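Local coordinates for protein acetyltransferase (Agrobacterium tumefaciens str. C58, PDB 2G3A) that catalyses transfer of an acetyl group from acetyl coenzyme A to acceptors, preferring glucosamine 6-phosphate or dopamine, as a GCN5-related N-acetyltransferase, at residues Ala31-Asp34 against Pro35-Tyr39; Gly69-Arg73 against Gly74-Val78; Glu101-Ala104 against Arg105-Gly108; Pro119-Leu122 against Arg123-Arg127. All coordinates share one frame; numbering follows the deposited sequence. Where two conformers were deposited one is given.

Contact 1. Residues Ala31-Asp34 against Pro35-Tyr39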
loop_
_atom_site.group_PDB
_atom_site.type_symbol
_atom_site.label_atom_id
_atom_site.label_comp_id
_atom_site.label_asym_id
_atom_site.label_seq_id
_atom_site.Cartn_x
_atom_site.Cartn_y
_atom_site.Cartn_z
ATOM N N ALA A 31 9.636 4.459 -14.298
ATOM C CA ALA A 31 9.908 5.813 -14.782
ATOM C C ALA A 31 9.119 6.882 -14.026
ATOM O O ALA A 31 9.442 8.066 -14.110
ATOM C CB ALA A 31 9.625 5.910 -16.274
ATOM N N ILE A 32 8.086 6.456 -13.305
ATOM C CA ILE A 32 7.307 7.339 -12.422
ATOM C C ILE A 32 7.785 7.208 -10.969
ATOM O O ILE A 32 7.949 8.208 -10.275
ATOM C CB ILE A 32 5.786 7.031 -12.518
ATOM C CG1 ILE A 32 5.261 7.350 -13.923
ATOM C CG2 ILE A 32 4.995 7.822 -11.465
ATOM C CD1 ILE A 32 3.849 6.842 -14.185
ATOM N N ARG A 33 8.036 5.972 -10.528
ATOM C CA ARG A 33 8.506 5.730 -9.161
ATOM C C ARG A 33 9.887 6.335 -8.869
ATOM O O ARG A 33 10.080 6.969 -7.838
ATOM C CB ARG A 33 8.500 4.233 -8.815
ATOM C CG ARG A 33 8.643 3.975 -7.313
ATOM C CD ARG A 33 8.816 2.510 -6.975
ATOM N NE ARG A 33 7.744 1.676 -7.522
ATOM C CZ ARG A 33 6.606 1.396 -6.893
ATOM N NH1 ARG A 33 6.362 1.882 -5.676
ATOM N NH2 ARG A 33 5.705 0.626 -7.489
ATOM N N ASP A 34 10.847 6.133 -9.761
ATOM C CA ASP A 34 12.220 6.577 -9.476
ATOM C C ASP A 34 12.338 8.085 -9.171
ATOM O O ASP A 34 12.866 8.451 -8.115
ATOM C CB ASP A 34 13.205 6.096 -10.549
ATOM C CG ASP A 34 13.509 4.617 -10.427
ATOM O OD1 ASP A 34 12.983 3.979 -9.484
ATOM O OD2 ASP A 34 14.254 4.085 -11.273
ATOM N N PRO A 35 11.820 8.962 -10.061
ATOM C CA PRO A 35 11.926 10.386 -9.732
ATOM C C PRO A 35 11.126 10.822 -8.492
ATOM O O PRO A 35 11.520 11.779 -7.823
ATOM C CB PRO A 35 11.409 11.085 -10.997
ATOM C CG PRO A 35 10.537 10.091 -11.647
ATOM C CD PRO A 35 11.179 8.757 -11.373
ATOM N N LEU A 36 10.037 10.123 -8.178
ATOM C CA LEU A 36 9.258 10.431 -6.981
ATOM C C LEU A 36 10.061 10.043 -5.737
ATOM O O LEU A 36 10.089 10.781 -4.756
ATOM C CB LEU A 36 7.910 9.706 -7.006
ATOM C CG LEU A 36 7.014 9.803 -5.767
ATOM C CD1 LEU A 36 6.639 11.263 -5.441
ATOM C CD2 LEU A 36 5.777 8.952 -5.959
ATOM N N VAL A 37 10.714 8.886 -5.789
ATOM C CA VAL A 37 11.643 8.471 -4.726
ATOM C C VAL A 37 12.791 9.486 -4.581
ATOM O O VAL A 37 13.129 9.886 -3.468
ATOM C CB VAL A 37 12.153 7.002 -4.916
ATOM C CG1 VAL A 37 13.157 6.615 -3.830
ATOM C CG2 VAL A 37 10.985 6.026 -4.905
ATOM N N ALA A 38 13.364 9.929 -5.699
ATOM C CA ALA A 38 14.467 10.899 -5.653
ATOM C C ALA A 38 14.016 12.237 -5.067
ATOM O O ALA A 38 14.732 12.845 -4.262
ATOM C CB ALA A 38 15.115 11.076 -7.035
ATOM N N TYR A 39 12.818 12.671 -5.459
ATOM C CA TYR A 39 12.184 13.864 -4.911
ATOM C C TYR A 39 11.964 13.764 -3.398
ATOM O O TYR A 39 12.211 14.733 -2.661
ATOM C CB TYR A 39 10.838 14.127 -5.602
ATOM C CG TYR A 39 10.062 15.283 -5.000
ATOM C CD1 TYR A 39 10.237 16.587 -5.474
ATOM C CD2 TYR A 39 9.167 15.083 -3.947
ATOM C CE1 TYR A 39 9.536 17.652 -4.929
ATOM C CE2 TYR A 39 8.456 16.150 -3.394
ATOM C CZ TYR A 39 8.652 17.429 -3.887
ATOM O OH TYR A 39 7.968 18.496 -3.338
#
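Val37 N donates to Arg33 O over 2.9 Å with an N-H...O angle of 169°, and Ala38 N bonds to Asp34 O, also at 2.9 Å, two i to i+4 helical bonds that span Pro35. Two residues earlier the pattern is interrupted: Pro35 N carries no hydrogen, and its ring occupies the place of a bond, with CD 3.3 Å from Ala31 O and CG 3.5 Å from Ile32 O. On the N-terminal side, Asp34 CB packs 3.4 Å from Pro35 CD, while the Asp34 carboxylate turns to a salt bridge with Lys30. The other side-chain contact is aliphatic: Val37 CG2 meets Arg33 CG at 3.9 Å. With CG1 opposite the backbone N (chi1 178°), CG2 of Val37 is swung back over the preceding turn, where it also lies 3.2 Å from Arg33 O. Arg33 bends at chi3 (-55°), beyond the methylene that touches the valine. Ile32 and Pro35 pack on Gly65 and Phe82 of the second subunit, respectively. A ring set against the carbonyls of Ala31 and Ile32, with helical bonding regained from Val37 on, marks a proline kink within helix 26-44 of this GNAT-family chain.

Contact 2. Residues Gly69-Arg73 against Gly74-Val78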
loop_
_atom_site.group_PDB
_atom_site.type_symbol
_atom_site.label_atom_id
_atom_site.label_comp_id
_atom_site.label_asym_id
_atom_site.label_seq_id
_atom_site.Cartn_x
_atom_site.Cartn_y
_atom_site.Cartn_z
ATOM N N GLY A 69 6.675 -7.488 4.887
ATOM C CA GLY A 69 6.573 -6.071 5.216
ATOM C C GLY A 69 7.871 -5.331 5.055
ATOM O O GLY A 69 8.781 -5.795 4.376
ATOM N N HIS A 70 7.962 -4.163 5.674
ATOM C CA HIS A 70 9.209 -3.396 5.638
ATOM C C HIS A 70 9.193 -2.304 6.690
ATOM O O HIS A 70 8.135 -1.905 7.168
ATOM C CB HIS A 70 9.454 -2.774 4.254
ATOM C CG HIS A 70 8.468 -1.710 3.883
ATOM N ND1 HIS A 70 7.348 -1.966 3.123
ATOM C CD2 HIS A 70 8.444 -0.384 4.152
ATOM C CE1 HIS A 70 6.670 -0.846 2.950
ATOM N NE2 HIS A 70 7.315 0.129 3.565
ATOM N N THR A 71 10.376 -1.818 7.041
ATOM C CA THR A 71 10.463 -0.653 7.900
ATOM C C THR A 71 10.986 0.522 7.078
ATOM O O THR A 71 11.871 0.348 6.242
ATOM C CB THR A 71 11.371 -0.912 9.104
ATOM O OG1 THR A 71 12.662 -1.314 8.632
ATOM C CG2 THR A 71 10.781 -2.029 9.974
ATOM N N ALA A 72 10.411 1.703 7.302
ATOM C CA ALA A 72 10.857 2.944 6.654
ATOM C C ALA A 72 10.444 4.123 7.517
ATOM O O ALA A 72 9.324 4.135 8.055
ATOM C CB ALA A 72 10.235 3.068 5.271
ATOM N N ARG A 73 11.329 5.109 7.657
ATOM C CA ARG A 73 10.991 6.356 8.371
ATOM C C ARG A 73 10.424 6.091 9.780
ATOM O O ARG A 73 9.504 6.776 10.255
ATOM C CB ARG A 73 10.045 7.216 7.518
ATOM C CG ARG A 73 10.667 7.587 6.173
ATOM C CD ARG A 73 9.791 8.488 5.314
ATOM N NE ARG A 73 10.442 8.801 4.039
ATOM C CZ ARG A 73 11.444 9.664 3.900
ATOM N NH1 ARG A 73 11.943 10.305 4.957
ATOM N NH2 ARG A 73 11.971 9.865 2.700
ATOM N N GLY A 74 10.986 5.079 10.433
ATOM C CA GLY A 74 10.699 4.791 11.836
ATOM C C GLY A 74 9.509 3.891 12.094
ATOM O O GLY A 74 9.176 3.643 13.248
ATOM N N TRP A 75 8.868 3.404 11.028
ATOM C CA TRP A 75 7.644 2.604 11.165
ATOM C C TRP A 75 7.706 1.301 10.401
ATOM O O TRP A 75 8.217 1.252 9.278
ATOM C CB TRP A 75 6.408 3.404 10.718
ATOM C CG TRP A 75 6.019 4.473 11.725
ATOM C CD1 TRP A 75 6.653 5.668 11.948
ATOM C CD2 TRP A 75 4.935 4.412 12.655
ATOM N NE1 TRP A 75 6.021 6.356 12.966
ATOM C CE2 TRP A 75 4.953 5.616 13.402
ATOM C CE3 TRP A 75 3.922 3.475 12.903
ATOM C CZ2 TRP A 75 4.003 5.897 14.397
ATOM C CZ3 TRP A 75 2.974 3.759 13.881
ATOM C CH2 TRP A 75 3.029 4.954 14.624
ATOM N N LEU A 76 7.195 0.246 11.044
ATOM C CA LEU A 76 6.937 -1.039 10.400
ATOM C C LEU A 76 5.584 -1.038 9.681
ATOM O O LEU A 76 4.561 -0.660 10.262
ATOM C CB LEU A 76 6.947 -2.168 11.440
ATOM C CG LEU A 76 6.399 -3.531 10.996
ATOM C CD1 LEU A 76 7.263 -4.189 9.929
ATOM C CD2 LEU A 76 6.214 -4.475 12.205
ATOM N N TYR A 77 5.599 -1.420 8.408
ATOM C CA TYR A 77 4.363 -1.674 7.657
ATOM C C TYR A 77 4.306 -3.169 7.384
ATOM O O TYR A 77 5.251 -3.742 6.814
ATOM C CB TYR A 77 4.295 -0.892 6.329
ATOM C CG TYR A 77 3.023 -1.226 5.529
ATOM C CD1 TYR A 77 1.773 -1.117 6.120
ATOM C CD2 TYR A 77 3.088 -1.709 4.201
ATOM C CE1 TYR A 77 0.596 -1.440 5.420
ATOM C CE2 TYR A 77 1.901 -2.045 3.486
ATOM C CZ TYR A 77 0.664 -1.906 4.114
ATOM O OH TYR A 77 -0.530 -2.211 3.458
ATOM N N VAL A 78 3.219 -3.800 7.817
ATOM C CA VAL A 78 2.959 -5.197 7.494
ATOM C C VAL A 78 2.074 -5.205 6.252
ATOM O O VAL A 78 0.934 -4.728 6.289
ATOM C CB VAL A 78 2.287 -5.958 8.669
ATOM C CG1 VAL A 78 1.865 -7.381 8.245
ATOM C CG2 VAL A 78 3.216 -6.003 9.888
#
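Tyr77 CB lies 4.1 Å above one face of the His70 imidazole, displaced toward the ring's rim, while His70 CE1 comes to the edge of the phenol ring, 3.9 Å from Tyr77 CD2. The ring planes are inclined at 65° with centroids 6.0 Å apart, too oblique for a stack or an edge-to-face pair. His70 takes the torsion that sets CG between its own N and carbonyl carbon (chi1 67°), which brings CE1 across to the neighbouring strand. Farther along the same side of the sheet, the Trp75 indole has Arg73 O in its plane at the edge, 3.5 Å from CD1.

The opposite side carries Thr71 and Leu76, whose CG2 and CB are 4.1 Å apart; Leu76 CD1 also reaches His70 O at 3.7 Å. Paired backbone bonds link His70 with Tyr77 and Ala72 with Trp75 in antiparallel register. A type I' turn, with positive phi at both Arg73 and Gly74, closes the hairpin. Its last bond, Trp75 N to Ala72 O at 3.1 Å, is fairly straight at the hydrogen, but the donor sits 55° out of the carbonyl plane.

Polar ends look elsewhere: Tyr77 OH bonds to Asp115, Trp75 NE1 to Pro138 O of the second subunit, and the Arg73 guanidinium to Phe44 O, Gly45 O and Ser141 of the second subunit. The chemistry therefore divides in two: backbone bonds and apolar surfaces hold the hairpin itself, whereas the indole N-H bonds across the dimer interface, and the Arg73 guanidinium divides its donors between its own chain and that interface.

Contact 3. Residues Glu101-Ala104 against Arg105-Gly108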
loop_
_atom_site.group_PDB
_atom_site.type_symbol
_atom_site.label_atom_id
_atom_site.label_comp_id
_atom_site.label_asym_id
_atom_site.label_seq_id
_atom_site.Cartn_x
_atom_site.Cartn_y
_atom_site.Cartn_z
ATOM N N GLU A 101 7.429 -7.253 15.165
ATOM C CA GLU A 101 7.570 -6.142 16.110
ATOM C C GLU A 101 8.939 -6.165 16.804
ATOM O O GLU A 101 9.603 -5.124 16.939
ATOM C CB GLU A 101 6.454 -6.143 17.143
ATOM C CG GLU A 101 6.683 -5.086 18.225
ATOM C CD GLU A 101 5.453 -4.810 19.061
ATOM O OE1 GLU A 101 4.349 -5.223 18.672
ATOM O OE2 GLU A 101 5.589 -4.151 20.109
ATOM N N GLU A 102 9.345 -7.349 17.250
ATOM C CA GLU A 102 10.661 -7.516 17.859
ATOM C C GLU A 102 11.771 -6.992 16.947
ATOM O O GLU A 102 12.662 -6.271 17.407
ATOM C CB GLU A 102 10.903 -8.979 18.257
ATOM C CG GLU A 102 12.242 -9.217 18.936
ATOM C CD GLU A 102 12.438 -10.654 19.380
ATOM O OE1 GLU A 102 11.442 -11.416 19.445
ATOM O OE2 GLU A 102 13.595 -11.020 19.674
ATOM N N GLU A 103 11.724 -7.361 15.667
ATOM C CA GLU A 103 12.745 -6.932 14.692
ATOM C C GLU A 103 12.658 -5.427 14.431
ATOM O O GLU A 103 13.689 -4.737 14.361
ATOM C CB GLU A 103 12.651 -7.758 13.394
ATOM C CG GLU A 103 13.615 -7.358 12.242
ATOM C CD GLU A 103 15.095 -7.314 12.631
ATOM O OE1 GLU A 103 15.480 -7.936 13.642
ATOM O OE2 GLU A 103 15.875 -6.656 11.907
ATOM N N ALA A 104 11.430 -4.909 14.343
ATOM C CA ALA A 104 11.213 -3.473 14.139
ATOM C C ALA A 104 11.734 -2.657 15.319
ATOM O O ALA A 104 12.377 -1.625 15.126
ATOM C CB ALA A 104 9.735 -3.176 13.884
ATOM N N ARG A 105 11.487 -3.132 16.536
ATOM C CA ARG A 105 12.037 -2.469 17.724
ATOM C C ARG A 105 13.566 -2.466 17.702
ATOM O O ARG A 105 14.195 -1.450 18.012
ATOM C CB ARG A 105 11.517 -3.116 19.004
ATOM C CG ARG A 105 10.061 -2.773 19.298
ATOM C CD ARG A 105 9.559 -3.633 20.450
ATOM N NE ARG A 105 8.176 -3.334 20.806
ATOM C CZ ARG A 105 7.809 -2.500 21.779
ATOM N NH1 ARG A 105 8.710 -1.854 22.497
ATOM N NH2 ARG A 105 6.531 -2.311 22.036
ATOM N N LYS A 106 14.151 -3.592 17.299
ATOM C CA LYS A 106 15.604 -3.689 17.138
ATOM C C LYS A 106 16.144 -2.663 16.156
ATOM O O LYS A 106 17.213 -2.077 16.375
ATOM C CB LYS A 106 16.006 -5.083 16.663
ATOM C CG LYS A 106 15.976 -6.127 17.734
ATOM C CD LYS A 106 17.105 -7.133 17.550
ATOM C CE LYS A 106 16.909 -8.336 18.466
ATOM N NZ LYS A 106 15.945 -9.333 17.910
ATOM N N ARG A 107 15.399 -2.441 15.074
ATOM C CA ARG A 107 15.805 -1.486 14.040
ATOM C C ARG A 107 15.615 -0.038 14.499
ATOM O O ARG A 107 15.935 0.895 13.759
ATOM C CB ARG A 107 15.030 -1.737 12.741
ATOM C CG ARG A 107 15.226 -3.134 12.147
ATOM C CD ARG A 107 14.516 -3.276 10.823
ATOM N NE ARG A 107 14.739 -4.595 10.246
ATOM C CZ ARG A 107 14.270 -5.005 9.069
ATOM N NH1 ARG A 107 13.552 -4.194 8.299
ATOM N NH2 ARG A 107 14.537 -6.236 8.650
ATOM N N GLY A 108 15.078 0.135 15.710
ATOM C CA GLY A 108 14.812 1.453 16.284
ATOM C C GLY A 108 13.489 2.095 15.891
ATOM O O GLY A 108 13.340 3.310 16.022
HETATM O O HOH W 1 14.750 -9.704 15.457
#
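Arg105 grips Glu101 side-on, with NE 2.8 Å and NH2 2.8 Å from the same oxygen, OE2 of Glu101. Carboxylate and guanidinium are only 12° from coplanar, and NE uses the anti lone pair of OE2, while NH2 approaches nearly along the C-O bond. The other oxygen, Glu101 OE1, is taken by Lys150 NZ and Tyr128 OH, which secures both ends of this buried carboxylate.

Two residues on, Glu103 OE2 accepts from Arg107 NE at 2.9 Å. Here the group planes stand 83° apart, and one bond, from NE and near the guanidinium plane, takes the place of the two-nitrogen grip. A bend at chi2 of Glu103 (54°) curls its carboxylate back over the C-terminal turn. Arg107 NH1 and NH2 are engaged by Thr71 OG1 and Asp51 O, giving every guanidinium nitrogen of this arginine an acceptor.

Between these pairs the contact weakens. Lys106 NZ makes only a weak salt bridge with Glu102 OE2, 3.4 Å away. A water bridges the lysine to Glu103, accepting from Lys106 NZ at 2.8 Å and donating to Glu103 OE1 at 2.6 Å, so the two charges are coupled without touching.

Gly108 leaves the helix with positive phi, and its N bonds to Arg105 O at 2.9 Å in a Schellman motif. Three acidic side chains thus face three basic ones a turn later. Such pairing should offset local charge, and the cations near the helix C terminus would also be expected to interact favourably with its dipole.

Contact 4. Residues Pro119-Leu122 against Arg123-Arg127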
loop_
_atom_site.group_PDB
_atom_site.type_symbol
_atom_site.label_atom_id
_atom_site.label_comp_id
_atom_site.label_asym_id
_atom_site.label_seq_id
_atom_site.Cartn_x
_atom_site.Cartn_y
_atom_site.Cartn_z
ATOM N N PRO A 119 -12.722 -9.163 8.671
ATOM C CA PRO A 119 -13.159 -8.930 10.044
ATOM C C PRO A 119 -12.433 -9.831 11.061
ATOM O O PRO A 119 -12.232 -9.416 12.199
ATOM C CB PRO A 119 -14.656 -9.254 10.005
ATOM C CG PRO A 119 -15.023 -9.142 8.593
ATOM C CD PRO A 119 -13.850 -9.588 7.820
ATOM N N ASP A 120 -12.019 -11.029 10.636
ATOM C CA ASP A 120 -11.298 -11.927 11.541
ATOM C C ASP A 120 -9.844 -11.481 11.745
ATOM O O ASP A 120 -9.305 -11.603 12.853
ATOM C CB ASP A 120 -11.377 -13.375 11.074
ATOM C CG ASP A 120 -12.800 -13.909 11.103
ATOM O OD1 ASP A 120 -13.430 -13.928 12.186
ATOM O OD2 ASP A 120 -13.296 -14.275 10.034
ATOM N N ALA A 121 -9.218 -10.983 10.678
ATOM C CA ALA A 121 -7.885 -10.387 10.780
ATOM C C ALA A 121 -7.932 -9.129 11.638
ATOM O O ALA A 121 -7.039 -8.927 12.448
ATOM C CB ALA A 121 -7.311 -10.076 9.416
ATOM N N LEU A 122 -8.965 -8.294 11.452
ATOM C CA LEU A 122 -9.155 -7.079 12.253
ATOM C C LEU A 122 -9.216 -7.386 13.753
ATOM O O LEU A 122 -8.556 -6.721 14.551
ATOM C CB LEU A 122 -10.414 -6.302 11.814
ATOM C CG LEU A 122 -10.808 -5.038 12.608
ATOM C CD1 LEU A 122 -9.689 -4.002 12.550
ATOM C CD2 LEU A 122 -12.057 -4.424 12.026
ATOM N N ARG A 123 -10.006 -8.397 14.127
ATOM C CA ARG A 123 -10.100 -8.853 15.514
ATOM C C ARG A 123 -8.740 -9.323 16.051
ATOM O O ARG A 123 -8.357 -8.999 17.165
ATOM C CB ARG A 123 -11.135 -9.978 15.611
ATOM C CG ARG A 123 -11.589 -10.311 17.018
ATOM C CD ARG A 123 -12.622 -11.438 17.027
ATOM N NE ARG A 123 -12.142 -12.635 16.337
ATOM C CZ ARG A 123 -12.602 -13.062 15.164
ATOM N NH1 ARG A 123 -13.559 -12.392 14.540
ATOM N NH2 ARG A 123 -12.098 -14.157 14.615
ATOM N N THR A 124 -8.026 -10.106 15.248
ATOM C CA THR A 124 -6.685 -10.560 15.618
ATOM C C THR A 124 -5.761 -9.371 15.889
ATOM O O THR A 124 -5.037 -9.345 16.901
ATOM C CB THR A 124 -6.073 -11.436 14.495
ATOM O OG1 THR A 124 -6.908 -12.585 14.302
ATOM C CG2 THR A 124 -4.650 -11.891 14.847
ATOM N N TYR A 125 -5.796 -8.383 14.998
ATOM C CA TYR A 125 -4.895 -7.229 15.129
ATOM C C TYR A 125 -5.243 -6.418 16.347
ATOM O O TYR A 125 -4.358 -5.964 17.067
ATOM C CB TYR A 125 -4.934 -6.326 13.886
ATOM C CG TYR A 125 -4.556 -7.017 12.606
ATOM C CD1 TYR A 125 -3.791 -8.185 12.620
ATOM C CD2 TYR A 125 -4.967 -6.497 11.361
ATOM C CE1 TYR A 125 -3.467 -8.835 11.447
ATOM C CE2 TYR A 125 -4.614 -7.135 10.157
ATOM C CZ TYR A 125 -3.874 -8.304 10.216
ATOM O OH TYR A 125 -3.521 -8.965 9.057
ATOM N N GLU A 126 -6.537 -6.244 16.592
ATOM C CA GLU A 126 -6.969 -5.488 17.769
ATOM C C GLU A 126 -6.593 -6.176 19.093
ATOM O O GLU A 126 -6.131 -5.518 20.042
ATOM C CB GLU A 126 -8.465 -5.191 17.683
ATOM C CG GLU A 126 -8.789 -4.115 16.625
ATOM C CD GLU A 126 -10.284 -3.811 16.512
ATOM O OE1 GLU A 126 -11.100 -4.757 16.482
ATOM O OE2 GLU A 126 -10.638 -2.622 16.429
ATOM N N ARG A 127 -6.783 -7.494 19.153
ATOM C CA ARG A 127 -6.391 -8.275 20.331
ATOM C C ARG A 127 -4.886 -8.161 20.602
ATOM O O ARG A 127 -4.464 -8.005 21.760
ATOM C CB ARG A 127 -6.777 -9.748 20.164
ATOM C CG ARG A 127 -8.227 -10.103 20.459
ATOM C CD ARG A 127 -8.360 -11.629 20.645
ATOM N NE ARG A 127 -8.061 -12.346 19.397
ATOM C CZ ARG A 127 -8.982 -12.867 18.587
ATOM N NH1 ARG A 127 -10.273 -12.788 18.900
ATOM N NH2 ARG A 127 -8.611 -13.485 17.470
#
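Ala121 O lies 3.1 Å above one face of the Tyr125 ring, offset toward its CG rim, and Ala121 CB packs 3.9 Å from Tyr125 CZ. This is the tight part of the contact: with CG of Tyr125 beside the backbone N (chi1 -59°), the ring folds back along the preceding turn. The same carbonyl oxygen accepts from Tyr125 N, so it is held by a backbone bond while lying over the ring.

Asp120 O is doubly gripped. Thr124 N at 3.1 Å and Thr124 OG1 at 3.0 Å reach Asp120 O from opposite faces of the carbonyl plane, the hydroxyl folding onto its own helix. On the side facing strand 145-151, Leu122 CD1 crosses Glu126 CD at 4.0 Å.

The outer side is looser and polar. In the conformer given, Arg123 meets Asp120 end-on, NH1 and NH2 each 2.8 Å from OD1, with the planes 69° apart. A second conformer was deposited for this exposed arginine, so the grip is less certain than the backbone bonds. OD2 of Asp120 forms a salt bridge with Arg43 of the second subunit.

By similarity, Arg123, Thr124 and Tyr125 belong to the coenzyme A site. Within the fold, Tyr125 packs against Ile114 and Thr116 of strand 111-116 and against Leu97 of helix 92-106; Leu122 rests on Thr146 and Leu148 of strand 145-151, and Thr124 touches the start of helix 92-106.

Overall arrangement
All four contacts are local and follow in series along the chain, so none nests in or crosses another. Contact 1 spans a kink within helix 26-44, touching none of the other three and packed on the second subunit. Contact 2 closes the tight hairpin of strands 63-72 and 75-82. The chain then enters helix 92-106, whose C-terminal end forms contact 3; these two touch, Leu76 CB lying 3.8 Å from Ala104 CB, and so tie sheet to helix. After strand 111-116 comes contact 4, in helix 119-128, its centre about 22 Å from that of contact 3 and about 35 Å from that of contact 1. Each of the four also reaches the second subunit.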